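Side-chain contacts in lectin (Cicer arietinum, PDB 3V6N), which agglutinates red blood cells, probably by binding sugars, and is a plant albumin with a four-bladed beta-propeller (hemopexin) fold that holds calcium and sodium ions: residues N7-S12 and A18-N23; K155-S158 and C163-G166. All blocks are in the same frame, centred on the assembly; numbering follows the deposited sequence.

Interaction 1: residues N7-S12 and A18-N23; sequences NAAFRS and AYLFIN. With CA (calcium ion), chain D; NA (sodium ion), chain G.
Phe10 meets both Tyr19 and Phe21 on one face of an antiparallel strand pair. CG of Phe10 lies between its backbone N and carbonyl carbon (chi1 71°), and this lifts the ring across to strand 18-22. Its CE2 comes 3.5 Å from CD2 of Tyr19. The planes of these two rings are 23° apart, but the rings are slid so far that they barely overlap. CB of Tyr19 sits over a face of the Phe10 ring, a CH-pi contact 4.2 Å from the centroid. Phe21 approaches differently: CE1 of Phe10 touches its edge, 3.8 Å from CE2 of Phe21. At the hydroxyl end of Tyr19, one water joins Ser12 OG to Tyr19 OH; Ser12 OG is also hydrogen-bonded to Arg14 N.

In the backbone, Phe10 and Tyr19 form a hydrogen-bonded pair with bonds in both directions. At the other end, Asn7 and Ala8 both face Phe21, a classic beta bulge. Asn7 N donates to Phe21 O over 2.9 Å, and Phe21 N donates to Ala8 O. Asn7 grips calcium twice, by its O and by OD1 at 2.5 Å. Ala9 O binds sodium at 2.2 Å. Asp65, Asp121 and Asp174 complete the protein's share of the calcium site, and Ser67, Ala123 and Ala176 that of the sodium site. Strand 6-11 is the innermost strand of a hemopexin-type propeller blade and offers carbonyls to the two ions in the central channel; strand 17-22 backs it.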
ATOM      1  N   ASN A   7       4.754  -8.137  16.557  1.00 15.91           N
ATOM      2  CA  ASN A   7       4.027  -8.509  15.354  1.00 15.23           C
ATOM      3  C   ASN A   7       4.966  -9.016  14.244  1.00 14.38           C
ATOM      4  O   ASN A   7       4.528  -9.714  13.330  1.00 14.19           O
ATOM      5  CB  ASN A   7       3.201  -7.310  14.875  1.00 15.99           C
ATOM      6  CG  ASN A   7       2.069  -7.696  13.929  1.00 16.39           C
ATOM      7  OD1 ASN A   7       1.808  -8.878  13.672  1.00 16.85           O
ATOM      8  ND2 ASN A   7       1.394  -6.688  13.396  1.00 16.37           N
ATOM      9  N   ALA A   8       6.255  -8.673  14.345  1.00 13.56           N
ATOM     10  CA  ALA A   8       7.273  -9.086  13.356  1.00 12.99           C
ATOM     11  C   ALA A   8       8.682  -8.946  13.903  1.00 12.76           C
ATOM     12  O   ALA A   8       8.934  -8.189  14.852  1.00 12.75           O
ATOM     13  CB  ALA A   8       7.144  -8.307  12.048  1.00 12.63           C
ATOM     14  N   ALA A   9       9.607  -9.660  13.272  1.00 12.38           N
ATOM     15  CA  ALA A   9      10.992  -9.647  13.700  1.00 12.26           C
ATOM     16  C   ALA A   9      11.883 -10.227  12.621  1.00 12.13           C
ATOM     17  O   ALA A   9      11.435 -11.052  11.805  1.00 11.83           O
ATOM     18  CB  ALA A   9      11.159 -10.422  14.998  1.00 12.21           C
ATOM     19  N   PHE A  10      13.134  -9.776  12.605  1.00 11.94           N
ATOM     20  CA  PHE A  10      14.170 -10.413  11.798  1.00 11.87           C
ATOM     21  C   PHE A  10      15.531 -10.312  12.485  1.00 12.11           C
ATOM     22  O   PHE A  10      15.812  -9.356  13.218  1.00 12.13           O
ATOM     23  CB  PHE A  10      14.176  -9.916  10.335  1.00 11.86           C
ATOM     24  CG  PHE A  10      14.670  -8.491  10.139  1.00 11.91           C
ATOM     25  CD1 PHE A  10      13.768  -7.424  10.082  1.00 11.73           C
ATOM     26  CD2 PHE A  10      16.029  -8.224   9.942  1.00 11.92           C
ATOM     27  CE1 PHE A  10      14.213  -6.125   9.860  1.00 11.94           C
ATOM     28  CE2 PHE A  10      16.479  -6.915   9.746  1.00 12.12           C
ATOM     29  CZ  PHE A  10      15.568  -5.865   9.696  1.00 11.91           C
ATOM     30  N   ARG A  11      16.348 -11.329  12.269  1.00 12.10           N
ATOM     31  CA  ARG A  11      17.709 -11.374  12.766  1.00 12.54           C
ATOM     32  C   ARG A  11      18.551 -10.370  11.986  1.00 12.57           C
ATOM     33  O   ARG A  11      18.462 -10.328  10.761  1.00 12.03           O
ATOM     34  CB  ARG A  11      18.261 -12.781  12.509  1.00 12.93           C
ATOM     35  CG  ARG A  11      19.681 -12.991  12.993  1.00 13.71           C
ATOM     36  CD  ARG A  11      20.196 -14.381  12.682  1.00 14.02           C
ATOM     37  NE  ARG A  11      20.102 -14.699  11.256  1.00 13.96           N
ATOM     38  CZ  ARG A  11      20.181 -15.930  10.776  1.00 14.35           C
ATOM     39  NH1 ARG A  11      20.342 -16.956  11.619  1.00 14.61           N
ATOM     40  NH2 ARG A  11      20.072 -16.142   9.469  1.00 14.13           N
ATOM     41  N   SER A  12      19.351  -9.565  12.683  1.00 12.84           N
ATOM     42  CA  SER A  12      20.358  -8.711  12.034  1.00 13.44           C
ATOM     43  C   SER A  12      21.590  -9.486  11.562  1.00 14.14           C
ATOM     44  O   SER A  12      21.897 -10.568  12.080  1.00 13.75           O
ATOM     45  CB  SER A  12      20.836  -7.629  12.989  1.00 13.63           C
ATOM     46  OG  SER A  12      21.692  -6.708  12.318  1.00 13.92           O
ATOM     47  N   ALA A  18      18.659  -8.260  16.961  1.00 13.11           N
ATOM     48  CA  ALA A  18      17.416  -8.500  16.206  1.00 13.25           C
ATOM     49  C   ALA A  18      16.506  -7.286  16.290  1.00 12.99           C
ATOM     50  O   ALA A  18      16.487  -6.591  17.308  1.00 13.24           O
ATOM     51  CB  ALA A  18      16.687  -9.759  16.701  1.00 12.91           C
ATOM     52  N   TYR A  19      15.778  -7.042  15.203  1.00 12.81           N
ATOM     53  CA  TYR A  19      14.771  -5.987  15.100  1.00 12.51           C
ATOM     54  C   TYR A  19      13.395  -6.583  15.399  1.00 12.85           C
ATOM     55  O   TYR A  19      13.009  -7.608  14.833  1.00 12.52           O
ATOM     56  CB  TYR A  19      14.782  -5.374  13.680  1.00 12.54           C
ATOM     57  CG  TYR A  19      16.086  -4.685  13.321  1.00 12.73           C
ATOM     58  CD1 TYR A  19      16.255  -3.318  13.535  1.00 13.10           C
ATOM     59  CD2 TYR A  19      17.162  -5.408  12.807  1.00 12.77           C
ATOM     60  CE1 TYR A  19      17.464  -2.677  13.228  1.00 13.24           C
ATOM     61  CE2 TYR A  19      18.367  -4.783  12.480  1.00 12.94           C
ATOM     62  CZ  TYR A  19      18.521  -3.421  12.715  1.00 13.05           C
ATOM     63  OH  TYR A  19      19.717  -2.812  12.405  1.00 13.10           O
ATOM     64  N   LEU A  20      12.672  -5.917  16.291  1.00 13.09           N
ATOM     65  CA  LEU A  20      11.374  -6.327  16.748  1.00 13.37           C
ATOM     66  C   LEU A  20      10.403  -5.199  16.465  1.00 13.59           C
ATOM     67  O   LEU A  20      10.671  -4.060  16.817  1.00 13.90           O
ATOM     68  CB  LEU A  20      11.427  -6.606  18.256  1.00 13.71           C
ATOM     69  CG  LEU A  20      12.417  -7.681  18.684  1.00 14.22           C
ATOM     70  CD1 LEU A  20      12.638  -7.620  20.185  1.00 14.99           C
ATOM     71  CD2 LEU A  20      11.866  -9.023  18.271  1.00 14.01           C
ATOM     72  N   PHE A  21       9.283  -5.530  15.831  1.00 13.69           N
ATOM     73  CA  PHE A  21       8.296  -4.545  15.405  1.00 13.94           C
ATOM     74  C   PHE A  21       7.034  -4.704  16.221  1.00 14.48           C
ATOM     75  O   PHE A  21       6.537  -5.812  16.410  1.00 14.53           O
ATOM     76  CB  PHE A  21       8.040  -4.671  13.898  1.00 13.63           C
ATOM     77  CG  PHE A  21       9.281  -4.449  13.085  1.00 13.60           C
ATOM     78  CD1 PHE A  21       9.633  -3.166  12.683  1.00 13.86           C
ATOM     79  CD2 PHE A  21      10.149  -5.500  12.817  1.00 13.38           C
ATOM     80  CE1 PHE A  21      10.810  -2.934  11.991  1.00 14.00           C
ATOM     81  CE2 PHE A  21      11.321  -5.281  12.118  1.00 13.69           C
ATOM     82  CZ  PHE A  21      11.650  -3.995  11.698  1.00 13.89           C
ATOM     83  N   ILE A  22       6.553  -3.590  16.739  1.00 15.38           N
ATOM     84  CA  ILE A  22       5.386  -3.567  17.599  1.00 16.55           C
ATOM     85  C   ILE A  22       4.549  -2.393  17.124  1.00 16.91           C
ATOM     86  O   ILE A  22       5.044  -1.265  17.071  1.00 16.62           O
ATOM     87  CB  ILE A  22       5.783  -3.352  19.076  1.00 17.33           C
ATOM     88  CG1 ILE A  22       6.776  -4.434  19.531  1.00 17.87           C
ATOM     89  CG2 ILE A  22       4.538  -3.313  19.959  1.00 17.56           C
ATOM     90  CD1 ILE A  22       7.841  -3.906  20.468  1.00 19.21           C
ATOM     91  N   ASN A  23       3.292  -2.670  16.775  1.00 17.36           N
ATOM     92  CA  ASN A  23       2.398  -1.692  16.161  1.00 17.72           C
ATOM     93  C   ASN A  23       3.104  -0.995  14.983  1.00 17.31           C
ATOM     94  O   ASN A  23       3.561  -1.662  14.051  1.00 16.86           O
ATOM     95  CB  ASN A  23       1.884  -0.683  17.212  1.00 18.91           C
ATOM     96  CG  ASN A  23       1.143  -1.353  18.370  1.00 20.09           C
ATOM     97  OD1 ASN A  23       0.524  -2.400  18.207  1.00 21.42           O
ATOM     98  ND2 ASN A  23       1.192  -0.739  19.536  1.00 20.17           N
TER
HETATM   99 CA    CA D 229       2.682 -10.941  12.537  1.00 10.59          CA
HETATM  100 NA    NA G 232      10.516 -12.962  11.175  1.00 11.98          NA
HETATM  101  O   HOH W   1       3.220  -4.272  13.432  1.00 18.34           O
HETATM  102  O   HOH W   2      21.764  -4.444  13.748  1.00 11.76           O
HETATM  103  O   HOH W   3       0.642 -11.804  13.365  1.00 18.04           O
HETATM  104  O   HOH W   4       1.045 -10.603  10.638  1.00 15.84           O

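Interaction 2: residues K155-S158 and C163-G166; sequences KSIS and CLRG
Arg165 reaches back along Ser158 at the start of helix 157-160. Its CB lies 4.0 Å from OG of Ser158, a van der Waals contact. From there CG is anti to the backbone N (chi1 -165°), and the chain runs on extended through CD. CG, CD and NE make no close contact with segment 155-158. The chain bends at chi3 (-57°), and this turns the guanidinium back toward the helix. There NH2 comes 3.7 Å from Ser158 O, too long for a hydrogen bond. The carbonyl approaches the flat group obliquely. No hydrogen bond links the two segments.

The apolar part is a single touch. CG2 of Ile157 meets CD1 of Leu164 at 3.9 Å, and the two side chains meet at a slant. Both are buried, and both also rest on Met173. The backbone beyond Leu164 is held separately: Leu164 O is hydrogen-bonded to Thr167 OG1, and Gly166 N to Glu170 OE1. The contact lies between the first turn of helix 157-160 and the chain just after that helix. The helix follows the fourth and last strand, 149-156, of its sheet. Segment 163-166 lies in the connection that leads to strand 175-178, the first strand of the next sheet.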
ATOM      1  N   LYS A 155       1.647 -27.194   4.523  1.00 23.42           N
ATOM      2  CA  LYS A 155       1.283 -28.231   5.505  1.00 23.83           C
ATOM      3  C   LYS A 155       0.812 -27.624   6.820  1.00 22.86           C
ATOM      4  O   LYS A 155       1.097 -26.461   7.100  1.00 22.04           O
ATOM      5  CB  LYS A 155       2.489 -29.124   5.790  1.00 25.00           C
ATOM      6  CG  LYS A 155       2.770 -30.160   4.721  1.00 27.86           C
ATOM      7  CD  LYS A 155       4.126 -30.823   4.926  1.00 29.84           C
ATOM      8  CE  LYS A 155       4.249 -32.087   4.074  1.00 31.89           C
ATOM      9  NZ  LYS A 155       5.670 -32.437   3.784  1.00 33.72           N
ATOM     10  N   SER A 156       0.110 -28.416   7.630  1.00 21.94           N
ATOM     11  CA  SER A 156      -0.171 -28.028   9.002  1.00 21.78           C
ATOM     12  C   SER A 156       1.165 -27.794   9.767  1.00 20.77           C
ATOM     13  O   SER A 156       2.146 -28.535   9.581  1.00 19.25           O
ATOM     14  CB  SER A 156      -1.072 -29.073   9.692  1.00 23.56           C
ATOM     15  OG  SER A 156      -2.411 -29.090   9.143  1.00 25.65           O
ATOM     16  N   ILE A 157       1.198 -26.742  10.587  1.00 19.83           N
ATOM     17  CA  ILE A 157       2.331 -26.453  11.483  1.00 20.16           C
ATOM     18  C   ILE A 157       2.760 -27.700  12.276  1.00 20.72           C
ATOM     19  O   ILE A 157       3.956 -27.991  12.404  1.00 20.21           O
ATOM     20  CB  ILE A 157       1.997 -25.290  12.458  1.00 19.96           C
ATOM     21  CG1 ILE A 157       2.010 -23.935  11.720  1.00 19.70           C
ATOM     22  CG2 ILE A 157       2.946 -25.292  13.648  1.00 19.96           C
ATOM     23  CD1 ILE A 157       1.702 -22.724  12.589  1.00 19.52           C
ATOM     24  N   SER A 158       1.764 -28.428  12.777  1.00 21.42           N
ATOM     25  CA  SER A 158       1.949 -29.706  13.479  1.00 23.27           C
ATOM     26  C   SER A 158       2.585 -30.852  12.676  1.00 23.32           C
ATOM     27  O   SER A 158       3.140 -31.775  13.279  1.00 23.59           O
ATOM     28  CB  SER A 158       0.621 -30.179  14.070  1.00 23.28           C
ATOM     29  OG  SER A 158       0.559 -29.724  15.397  1.00 26.85           O
ATOM     30  N   CYS A 163       6.540 -31.057  17.925  1.00 28.03           N
ATOM     31  CA  CYS A 163       6.795 -30.453  19.240  1.00 29.08           C
ATOM     32  C   CYS A 163       5.807 -29.347  19.662  1.00 27.07           C
ATOM     33  O   CYS A 163       5.722 -29.011  20.839  1.00 26.59           O
ATOM     34  CB  CYS A 163       8.255 -29.924  19.313  1.00 32.42           C
ATOM     35  SG  CYS A 163       8.783 -28.613  18.136  1.00 38.81           S
ATOM     36  N   LEU A 164       5.062 -28.791  18.716  1.00 25.28           N
ATOM     37  CA  LEU A 164       4.140 -27.690  19.036  1.00 24.86           C
ATOM     38  C   LEU A 164       2.696 -28.127  19.288  1.00 25.37           C
ATOM     39  O   LEU A 164       1.845 -27.308  19.658  1.00 25.10           O
ATOM     40  CB  LEU A 164       4.196 -26.607  17.951  1.00 23.49           C
ATOM     41  CG  LEU A 164       5.574 -25.959  17.746  1.00 22.81           C
ATOM     42  CD1 LEU A 164       5.557 -25.013  16.565  1.00 22.09           C
ATOM     43  CD2 LEU A 164       6.026 -25.234  19.010  1.00 22.58           C
ATOM     44  N   ARG A 165       2.414 -29.408  19.077  1.00 26.36           N
ATOM     45  CA  ARG A 165       1.070 -29.941  19.349  1.00 28.50           C
ATOM     46  C   ARG A 165       0.759 -29.721  20.828  1.00 27.65           C
ATOM     47  O   ARG A 165       1.611 -29.959  21.683  1.00 26.77           O
ATOM     48  CB  ARG A 165       0.996 -31.427  18.981  1.00 30.75           C
ATOM     49  CG  ARG A 165      -0.411 -32.015  18.871  1.00 33.27           C
ATOM     50  CD  ARG A 165      -0.369 -33.489  18.474  1.00 35.84           C
ATOM     51  NE  ARG A 165       0.342 -33.711  17.203  1.00 38.64           N
ATOM     52  CZ  ARG A 165       1.621 -34.091  17.096  1.00 40.37           C
ATOM     53  NH1 ARG A 165       2.369 -34.312  18.186  1.00 41.26           N
ATOM     54  NH2 ARG A 165       2.160 -34.248  15.894  1.00 38.58           N
ATOM     55  N   GLY A 166      -0.434 -29.209  21.120  1.00 27.78           N
ATOM     56  CA  GLY A 166      -0.862 -28.994  22.503  1.00 28.05           C
ATOM     57  C   GLY A 166      -0.347 -27.724  23.155  1.00 28.35           C
ATOM     58  O   GLY A 166      -0.609 -27.487  24.329  1.00 28.43           O
TER

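Overall arrangement
Interactions 1 and 2 share no strand or helix and do not touch; their centres lie about 23 Å apart. Interaction 1 is a buried contact near the middle of the chain, about 6 Å from its centre. It pairs the first two strands of one sheet through backbone bonds, aromatic packing and metal ligands. Interaction 2 lies about 18 Å from that centre and is only partly buried. It joins a short helix to the loop after it by van der Waals contact, with no bond between the segments. The first pairs the two inner strands of a blade beside the propeller axis. The second belongs to the outer connection between two other sheets.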